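Long-range contacts in alpha-toxin (Clostridium novyi, PDB 2VK9), which is a large clostridial cytotoxin, represented here by its catalytic domain, which belongs to the GT-A clan: residues A[257-262]-A[458-463]; A[180-185]-A[418-423]. One frame throughout, in Å; residues are numbered along the deposited sequence.

Overall arrangement
From the N terminus the chain first reaches helix 173-195, whose segment 180-185 provides one side of contact 2. The end of helix 247-259 and the turn after it, 257-262, then open contact 1. Helix 396-422 brings 418-423 back to helix 173-195 and closes a loop of 232 residues. The loop after helix 447-453 supplies 458-463, which closes contact 1 over 195 residues. Because the four segments alternate, the two loops cross and neither nests in the other. The contacts, with centres about 11 Å apart, touch directly, and K185 of contact 2 reaches into contact 1.

Contact 1: A[257-262]-A[458-463]; sequences LIQTNN and GYLSSG
The phenol end of Y459 lies crosswise to the side chains of Q259 and T260. Methyl CG2 of T260 meets its end obliquely, 3.4 Å from Y459 OH and 3.6 Å from Y459 CE2. The amide of Q259 comes to the ring edge instead: its NE2 lies in the ring plane, 3.8 Å from Y459 CE2, with the amide plane steeply inclined to the ring at 82°. CG of Q259 stands anti to its backbone N (chi1 172°), and the chain continues extended to CD. L460 crosses Q259 at about a right angle, its CD2 4.1 Å from both CG and NE2 of Q259.

Within this GT-A catalytic domain, the contact joins the C-terminal end of helix 247-259 to a type I beta turn, Y459 to S462. N261 leaves the helix with positive phi, a conformation asparagine tolerates well, and its ND2 bonds to L257 O at 2.8 Å. Across the turn, S462 N bonds to Y459 O.

No hydrogen bond links the segments, and the polar ends find partners outside them. Both T260 OG1 and Y459 OH bond to the carboxylate of E256, one to each oxygen. Threonine thus offers a methyl to the ring and a hydroxyl to E256; tyrosine likewise joins a broad apolar ring to a buried hydroxyl. Glutamine has a long chain that sets NE2 at the ring edge while OE1 accepts a hydrogen bond from Q417 NE2. Leucine is branched and apolar, so L460 can touch Q259 with one methyl and also pack on F420 of helix 396-422 and Y429 of helix 426-440.

Contact 2: A[180-185]-A[418-423]; sequences LIYRYK and EKFKIC
Y182 and F420 bring their rings together from two helices, their side chains sliding past each other in opposite directions. Y182 CE1 lies 3.6 Å from F420 CD1. The ring centroids are 5.4 Å apart and the planes are steeply inclined at 81°, but the approach is oblique. In Y182 and F420 alike CG is anti to the backbone N, beside the carbonyl carbon. Beyond the aromatic pair, the Y182 hydroxyl donates a hydrogen bond to C423 O at 2.8 Å; the donor stands above the carbonyl plane, 41° out of it. Tyrosine therefore both packs against phenylalanine and supplies a donor to a carbonyl oxygen just past the end of helix 396-422, while F420 has the purely apolar ring suited to this buried side. The rim of F420 also reaches the first helix's backbone, with CZ 3.9 Å from K185 O.

In the next shell, rings of Y426 and Y429 meet Y182, and L460 touches it too. R186, through NE and NH2, hydrogen-bonds the carbonyl oxygens of F420 and K421, a second polar tie between the helices, whereas the long chain of K185 leads away and carries NZ to weak hydrogen bonds with the backbone oxygens of Q259, T260 and L460.

This is near-perpendicular helix-helix packing within the catalytic domain: the two helix segments run at 97°, with axes 11.7 Å apart. C423 packs on helix 426-440 beside them, while I181 and Y184 pack on helix 140-157.

Contact 1: A[257-262]-A[458-463]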
ATOM      1  N   LEU A 257      14.115  -3.842  -5.384  1.00 31.45           N
ATOM      2  CA  LEU A 257      14.872  -3.036  -6.324  1.00 31.59           C
ATOM      3  C   LEU A 257      15.615  -3.916  -7.334  1.00 32.06           C
ATOM      4  O   LEU A 257      15.618  -3.635  -8.531  1.00 31.90           O
ATOM      5  CB  LEU A 257      15.866  -2.180  -5.543  1.00 31.57           C
ATOM      6  CG  LEU A 257      15.872  -0.672  -5.761  1.00 31.49           C
ATOM      7  CD1 LEU A 257      14.503  -0.081  -5.528  1.00 31.23           C
ATOM      8  CD2 LEU A 257      16.870  -0.032  -4.825  1.00 31.33           C
ATOM      9  N   ILE A 258      16.218  -4.995  -6.845  1.00 32.45           N
ATOM     10  CA  ILE A 258      17.132  -5.794  -7.643  1.00 33.17           C
ATOM     11  C   ILE A 258      16.513  -7.102  -8.162  1.00 33.87           C
ATOM     12  O   ILE A 258      16.479  -7.343  -9.376  1.00 34.19           O
ATOM     13  CB  ILE A 258      18.452  -6.042  -6.861  1.00 33.09           C
ATOM     14  CG1 ILE A 258      19.256  -4.737  -6.750  1.00 33.49           C
ATOM     15  CG2 ILE A 258      19.301  -7.155  -7.487  1.00 33.49           C
ATOM     16  CD1 ILE A 258      19.520  -4.010  -8.084  1.00 32.86           C
ATOM     17  N   GLN A 259      16.019  -7.931  -7.248  1.00 34.39           N
ATOM     18  CA  GLN A 259      15.482  -9.245  -7.596  1.00 35.27           C
ATOM     19  C   GLN A 259      14.154  -9.180  -8.367  1.00 34.78           C
ATOM     20  O   GLN A 259      13.942  -9.963  -9.291  1.00 34.79           O
ATOM     21  CB  GLN A 259      15.363 -10.117  -6.336  1.00 35.29           C
ATOM     22  CG  GLN A 259      14.645 -11.460  -6.507  1.00 36.59           C
ATOM     23  CD  GLN A 259      14.523 -12.223  -5.187  1.00 37.41           C
ATOM     24  OE1 GLN A 259      15.508 -12.791  -4.682  1.00 40.51           O
ATOM     25  NE2 GLN A 259      13.310 -12.233  -4.616  1.00 38.58           N
ATOM     26  N   THR A 260      13.268  -8.254  -8.000  1.00 34.31           N
ATOM     27  CA  THR A 260      11.961  -8.187  -8.662  1.00 33.77           C
ATOM     28  C   THR A 260      11.739  -6.933  -9.464  1.00 33.11           C
ATOM     29  O   THR A 260      10.762  -6.847 -10.204  1.00 33.53           O
ATOM     30  CB  THR A 260      10.776  -8.334  -7.685  1.00 33.88           C
ATOM     31  OG1 THR A 260      10.640  -7.142  -6.897  1.00 34.17           O
ATOM     32  CG2 THR A 260      10.975  -9.527  -6.785  1.00 34.47           C
ATOM     33  N   ASN A 261      12.622  -5.955  -9.301  1.00 32.22           N
ATOM     34  CA  ASN A 261      12.542  -4.705 -10.059  1.00 31.62           C
ATOM     35  C   ASN A 261      11.167  -4.022  -9.939  1.00 30.96           C
ATOM     36  O   ASN A 261      10.626  -3.443 -10.899  1.00 31.17           O
ATOM     37  CB  ASN A 261      12.957  -4.950 -11.515  1.00 31.65           C
ATOM     38  CG  ASN A 261      14.315  -5.648 -11.620  1.00 33.03           C
ATOM     39  OD1 ASN A 261      14.474  -6.609 -12.370  1.00 33.99           O
ATOM     40  ND2 ASN A 261      15.292  -5.177 -10.845  1.00 33.41           N
ATOM     41  N   ASN A 262      10.609  -4.092  -8.740  1.00 29.78           N
ATOM     42  CA  ASN A 262       9.310  -3.521  -8.491  1.00 28.96           C
ATOM     43  C   ASN A 262       9.379  -2.276  -7.607  1.00 28.61           C
ATOM     44  O   ASN A 262       9.512  -2.357  -6.379  1.00 28.39           O
ATOM     45  CB  ASN A 262       8.375  -4.584  -7.924  1.00 28.75           C
ATOM     46  CG  ASN A 262       6.947  -4.095  -7.781  1.00 28.45           C
ATOM     47  OD1 ASN A 262       6.617  -2.939  -8.062  1.00 27.43           O
ATOM     48  ND2 ASN A 262       6.090  -4.983  -7.320  1.00 28.68           N
ATOM     49  N   GLY A 458       3.605 -17.172  -7.656  1.00 49.19           N
ATOM     50  CA  GLY A 458       3.572 -16.157  -8.701  1.00 48.60           C
ATOM     51  C   GLY A 458       4.231 -14.837  -8.332  1.00 48.23           C
ATOM     52  O   GLY A 458       3.996 -13.828  -8.993  1.00 48.34           O
ATOM     53  N   TYR A 459       5.060 -14.837  -7.290  1.00 47.70           N
ATOM     54  CA  TYR A 459       5.742 -13.618  -6.844  1.00 47.28           C
ATOM     55  C   TYR A 459       6.727 -13.055  -7.884  1.00 47.26           C
ATOM     56  O   TYR A 459       6.571 -11.918  -8.327  1.00 47.10           O
ATOM     57  CB  TYR A 459       6.428 -13.861  -5.493  1.00 47.20           C
ATOM     58  CG  TYR A 459       7.312 -12.736  -4.993  1.00 46.21           C
ATOM     59  CD1 TYR A 459       6.766 -11.534  -4.522  1.00 45.35           C
ATOM     60  CD2 TYR A 459       8.695 -12.887  -4.963  1.00 45.66           C
ATOM     61  CE1 TYR A 459       7.590 -10.498  -4.052  1.00 44.55           C
ATOM     62  CE2 TYR A 459       9.526 -11.866  -4.495  1.00 45.17           C
ATOM     63  CZ  TYR A 459       8.970 -10.677  -4.046  1.00 44.45           C
ATOM     64  OH  TYR A 459       9.810  -9.685  -3.589  1.00 43.24           O
ATOM     65  N   LEU A 460       7.718 -13.859  -8.279  1.00 47.27           N
ATOM     66  CA  LEU A 460       8.742 -13.432  -9.238  1.00 47.21           C
ATOM     67  C   LEU A 460       8.182 -12.952 -10.553  1.00 47.47           C
ATOM     68  O   LEU A 460       8.802 -12.135 -11.222  1.00 47.68           O
ATOM     69  CB  LEU A 460       9.731 -14.549  -9.537  1.00 46.96           C
ATOM     70  CG  LEU A 460      10.864 -14.865  -8.568  1.00 46.70           C
ATOM     71  CD1 LEU A 460      11.880 -15.691  -9.314  1.00 46.18           C
ATOM     72  CD2 LEU A 460      11.518 -13.619  -8.009  1.00 46.33           C
ATOM     73  N   SER A 461       7.013 -13.456 -10.923  1.00 48.02           N
ATOM     74  CA  SER A 461       6.425 -13.153 -12.224  1.00 48.62           C
ATOM     75  C   SER A 461       5.601 -11.870 -12.243  1.00 48.97           C
ATOM     76  O   SER A 461       5.225 -11.394 -13.318  1.00 48.90           O
ATOM     77  CB  SER A 461       5.572 -14.330 -12.714  1.00 48.73           C
ATOM     78  OG  SER A 461       4.545 -14.654 -11.789  1.00 49.10           O
ATOM     79  N   SER A 462       5.323 -11.319 -11.062  1.00 49.59           N
ATOM     80  CA  SER A 462       4.442 -10.159 -10.938  1.00 50.37           C
ATOM     81  C   SER A 462       5.038  -8.957 -11.644  1.00 50.99           C
ATOM     82  O   SER A 462       6.198  -8.611 -11.424  1.00 51.03           O
ATOM     83  CB  SER A 462       4.162  -9.833  -9.471  1.00 50.31           C
ATOM     84  OG  SER A 462       3.242  -8.758  -9.358  1.00 50.29           O
ATOM     85  N   GLY A 463       4.239  -8.338 -12.506  1.00 51.81           N
ATOM     86  CA  GLY A 463       4.704  -7.224 -13.318  1.00 53.01           C
ATOM     87  C   GLY A 463       5.390  -7.668 -14.594  1.00 53.96           C
ATOM     88  O   GLY A 463       5.654  -6.856 -15.473  1.00 54.31           O
TER

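Contact 2: A[180-185]-A[418-423]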
ATOM      1  N   LEU A 180      13.140 -16.609 -19.542  1.00 48.69           N
ATOM      2  CA  LEU A 180      14.328 -15.833 -19.856  1.00 47.64           C
ATOM      3  C   LEU A 180      14.513 -14.656 -18.887  1.00 47.06           C
ATOM      4  O   LEU A 180      15.638 -14.389 -18.436  1.00 46.83           O
ATOM      5  CB  LEU A 180      14.262 -15.345 -21.304  1.00 47.58           C
ATOM      6  CG  LEU A 180      15.532 -14.765 -21.929  1.00 47.50           C
ATOM      7  CD1 LEU A 180      16.606 -15.835 -22.073  1.00 47.84           C
ATOM      8  CD2 LEU A 180      15.225 -14.114 -23.272  1.00 47.41           C
ATOM      9  N   ILE A 181      13.416 -13.959 -18.580  1.00 46.15           N
ATOM     10  CA  ILE A 181      13.411 -12.910 -17.549  1.00 45.25           C
ATOM     11  C   ILE A 181      13.931 -13.451 -16.218  1.00 44.95           C
ATOM     12  O   ILE A 181      14.704 -12.781 -15.540  1.00 44.83           O
ATOM     13  CB  ILE A 181      12.016 -12.267 -17.373  1.00 45.16           C
ATOM     14  CG1 ILE A 181      11.696 -11.377 -18.577  1.00 44.87           C
ATOM     15  CG2 ILE A 181      11.954 -11.443 -16.090  1.00 44.88           C
ATOM     16  CD1 ILE A 181      10.274 -10.842 -18.611  1.00 45.03           C
ATOM     17  N   TYR A 182      13.525 -14.666 -15.860  1.00 44.57           N
ATOM     18  CA  TYR A 182      14.062 -15.332 -14.678  1.00 44.45           C
ATOM     19  C   TYR A 182      15.583 -15.383 -14.729  1.00 45.13           C
ATOM     20  O   TYR A 182      16.238 -15.022 -13.762  1.00 45.59           O
ATOM     21  CB  TYR A 182      13.480 -16.745 -14.521  1.00 43.65           C
ATOM     22  CG  TYR A 182      14.039 -17.536 -13.356  1.00 42.09           C
ATOM     23  CD1 TYR A 182      13.533 -17.371 -12.072  1.00 41.39           C
ATOM     24  CD2 TYR A 182      15.072 -18.452 -13.538  1.00 40.82           C
ATOM     25  CE1 TYR A 182      14.039 -18.100 -10.996  1.00 40.87           C
ATOM     26  CE2 TYR A 182      15.590 -19.183 -12.465  1.00 40.47           C
ATOM     27  CZ  TYR A 182      15.065 -19.001 -11.200  1.00 40.92           C
ATOM     28  OH  TYR A 182      15.561 -19.714 -10.133  1.00 41.41           O
ATOM     29  N   ARG A 183      16.136 -15.824 -15.856  1.00 45.90           N
ATOM     30  CA  ARG A 183      17.589 -15.951 -16.015  1.00 46.81           C
ATOM     31  C   ARG A 183      18.320 -14.612 -15.887  1.00 46.66           C
ATOM     32  O   ARG A 183      19.406 -14.549 -15.302  1.00 46.84           O
ATOM     33  CB  ARG A 183      17.931 -16.610 -17.358  1.00 47.34           C
ATOM     34  CG  ARG A 183      18.199 -18.101 -17.278  1.00 49.48           C
ATOM     35  CD  ARG A 183      18.256 -18.712 -18.670  1.00 53.90           C
ATOM     36  NE  ARG A 183      18.556 -20.144 -18.610  1.00 56.80           N
ATOM     37  CZ  ARG A 183      17.981 -21.073 -19.376  1.00 57.91           C
ATOM     38  NH1 ARG A 183      17.051 -20.734 -20.269  1.00 57.77           N
ATOM     39  NH2 ARG A 183      18.326 -22.351 -19.234  1.00 58.20           N
ATOM     40  N   TYR A 184      17.724 -13.560 -16.444  1.00 46.43           N
ATOM     41  CA  TYR A 184      18.270 -12.220 -16.348  1.00 46.43           C
ATOM     42  C   TYR A 184      18.320 -11.785 -14.894  1.00 46.70           C
ATOM     43  O   TYR A 184      19.358 -11.337 -14.407  1.00 46.83           O
ATOM     44  CB  TYR A 184      17.434 -11.230 -17.162  1.00 46.30           C
ATOM     45  CG  TYR A 184      17.533 -11.384 -18.670  1.00 46.55           C
ATOM     46  CD1 TYR A 184      16.538 -10.878 -19.506  1.00 46.82           C
ATOM     47  CD2 TYR A 184      18.619 -12.025 -19.262  1.00 46.66           C
ATOM     48  CE1 TYR A 184      16.625 -11.004 -20.894  1.00 46.32           C
ATOM     49  CE2 TYR A 184      18.712 -12.157 -20.641  1.00 46.73           C
ATOM     50  CZ  TYR A 184      17.713 -11.646 -21.453  1.00 46.45           C
ATOM     51  OH  TYR A 184      17.812 -11.782 -22.823  1.00 46.58           O
ATOM     52  N   LYS A 185      17.195 -11.944 -14.199  1.00 47.06           N
ATOM     53  CA  LYS A 185      17.078 -11.562 -12.793  1.00 47.34           C
ATOM     54  C   LYS A 185      18.073 -12.339 -11.954  1.00 47.73           C
ATOM     55  O   LYS A 185      18.632 -11.814 -10.992  1.00 48.00           O
ATOM     56  CB  LYS A 185      15.660 -11.819 -12.279  1.00 47.15           C
ATOM     57  CG  LYS A 185      14.613 -10.904 -12.871  1.00 47.40           C
ATOM     58  CD  LYS A 185      13.240 -11.201 -12.314  1.00 48.17           C
ATOM     59  CE  LYS A 185      12.400  -9.933 -12.253  1.00 49.02           C
ATOM     60  NZ  LYS A 185      11.236 -10.062 -11.317  1.00 50.07           N
ATOM     61  N   GLU A 418      16.434 -19.454  -1.186  1.00 55.11           N
ATOM     62  CA  GLU A 418      17.465 -20.450  -1.435  1.00 56.19           C
ATOM     63  C   GLU A 418      17.176 -21.233  -2.717  1.00 56.09           C
ATOM     64  O   GLU A 418      18.095 -21.716  -3.379  1.00 56.04           O
ATOM     65  CB  GLU A 418      17.620 -21.388  -0.249  1.00 56.55           C
ATOM     66  CG  GLU A 418      19.049 -21.859  -0.060  1.00 59.43           C
ATOM     67  CD  GLU A 418      19.132 -23.027   0.904  1.00 63.71           C
ATOM     68  OE1 GLU A 418      18.778 -22.831   2.109  1.00 65.05           O
ATOM     69  OE2 GLU A 418      19.541 -24.142   0.451  1.00 65.40           O
ATOM     70  N   LYS A 419      15.899 -21.332  -3.071  1.00 56.04           N
ATOM     71  CA  LYS A 419      15.506 -21.968  -4.320  1.00 56.32           C
ATOM     72  C   LYS A 419      15.719 -21.052  -5.534  1.00 56.38           C
ATOM     73  O   LYS A 419      15.598 -21.484  -6.677  1.00 56.52           O
ATOM     74  CB  LYS A 419      14.061 -22.478  -4.240  1.00 56.41           C
ATOM     75  CG  LYS A 419      13.919 -23.821  -3.516  1.00 56.97           C
ATOM     76  CD  LYS A 419      13.934 -23.661  -1.994  1.00 58.32           C
ATOM     77  CE  LYS A 419      14.677 -24.807  -1.300  1.00 58.75           C
ATOM     78  NZ  LYS A 419      14.073 -26.150  -1.536  1.00 58.86           N
ATOM     79  N   PHE A 420      16.033 -19.787  -5.284  1.00 56.45           N
ATOM     80  CA  PHE A 420      16.382 -18.859  -6.356  1.00 56.22           C
ATOM     81  C   PHE A 420      17.886 -18.939  -6.554  1.00 56.40           C
ATOM     82  O   PHE A 420      18.396 -18.768  -7.657  1.00 56.17           O
ATOM     83  CB  PHE A 420      15.944 -17.444  -5.981  1.00 55.99           C
ATOM     84  CG  PHE A 420      16.157 -16.423  -7.063  1.00 54.76           C
ATOM     85  CD1 PHE A 420      15.299 -16.355  -8.151  1.00 53.63           C
ATOM     86  CD2 PHE A 420      17.199 -15.509  -6.974  1.00 53.58           C
ATOM     87  CE1 PHE A 420      15.488 -15.400  -9.151  1.00 53.00           C
ATOM     88  CE2 PHE A 420      17.392 -14.558  -7.964  1.00 52.95           C
ATOM     89  CZ  PHE A 420      16.532 -14.501  -9.055  1.00 52.37           C
ATOM     90  N   LYS A 421      18.577 -19.218  -5.454  1.00 56.86           N
ATOM     91  CA  LYS A 421      20.010 -19.456  -5.446  1.00 57.56           C
ATOM     92  C   LYS A 421      20.357 -20.814  -6.084  1.00 58.05           C
ATOM     93  O   LYS A 421      21.383 -20.942  -6.760  1.00 57.83           O
ATOM     94  CB  LYS A 421      20.534 -19.376  -4.004  1.00 57.43           C
ATOM     95  CG  LYS A 421      22.031 -19.535  -3.869  1.00 57.87           C
ATOM     96  CD  LYS A 421      22.522 -19.090  -2.511  1.00 58.34           C
ATOM     97  CE  LYS A 421      24.040 -19.025  -2.509  1.00 58.46           C
ATOM     98  NZ  LYS A 421      24.526 -18.047  -1.503  1.00 58.59           N
ATOM     99  N   ILE A 422      19.498 -21.815  -5.867  1.00 58.57           N
ATOM    100  CA  ILE A 422      19.729 -23.152  -6.410  1.00 59.12           C
ATOM    101  C   ILE A 422      19.216 -23.279  -7.842  1.00 59.31           C
ATOM    102  O   ILE A 422      20.006 -23.460  -8.768  1.00 59.36           O
ATOM    103  CB  ILE A 422      19.154 -24.279  -5.501  1.00 59.11           C
ATOM    104  CG1 ILE A 422      20.004 -24.427  -4.234  1.00 59.37           C
ATOM    105  CG2 ILE A 422      19.123 -25.622  -6.243  1.00 59.50           C
ATOM    106  CD1 ILE A 422      19.462 -25.445  -3.216  1.00 59.42           C
ATOM    107  N   CYS A 423      17.904 -23.176  -8.024  1.00 59.68           N
ATOM    108  CA  CYS A 423      17.285 -23.451  -9.320  1.00 60.31           C
ATOM    109  C   CYS A 423      17.872 -22.605 -10.439  1.00 60.48           C
ATOM    110  O   CYS A 423      17.829 -21.377 -10.386  1.00 60.45           O
ATOM    111  CB  CYS A 423      15.769 -23.267  -9.249  1.00 60.29           C
ATOM    112  SG  CYS A 423      14.967 -24.322  -8.018  1.00 61.59           S
TER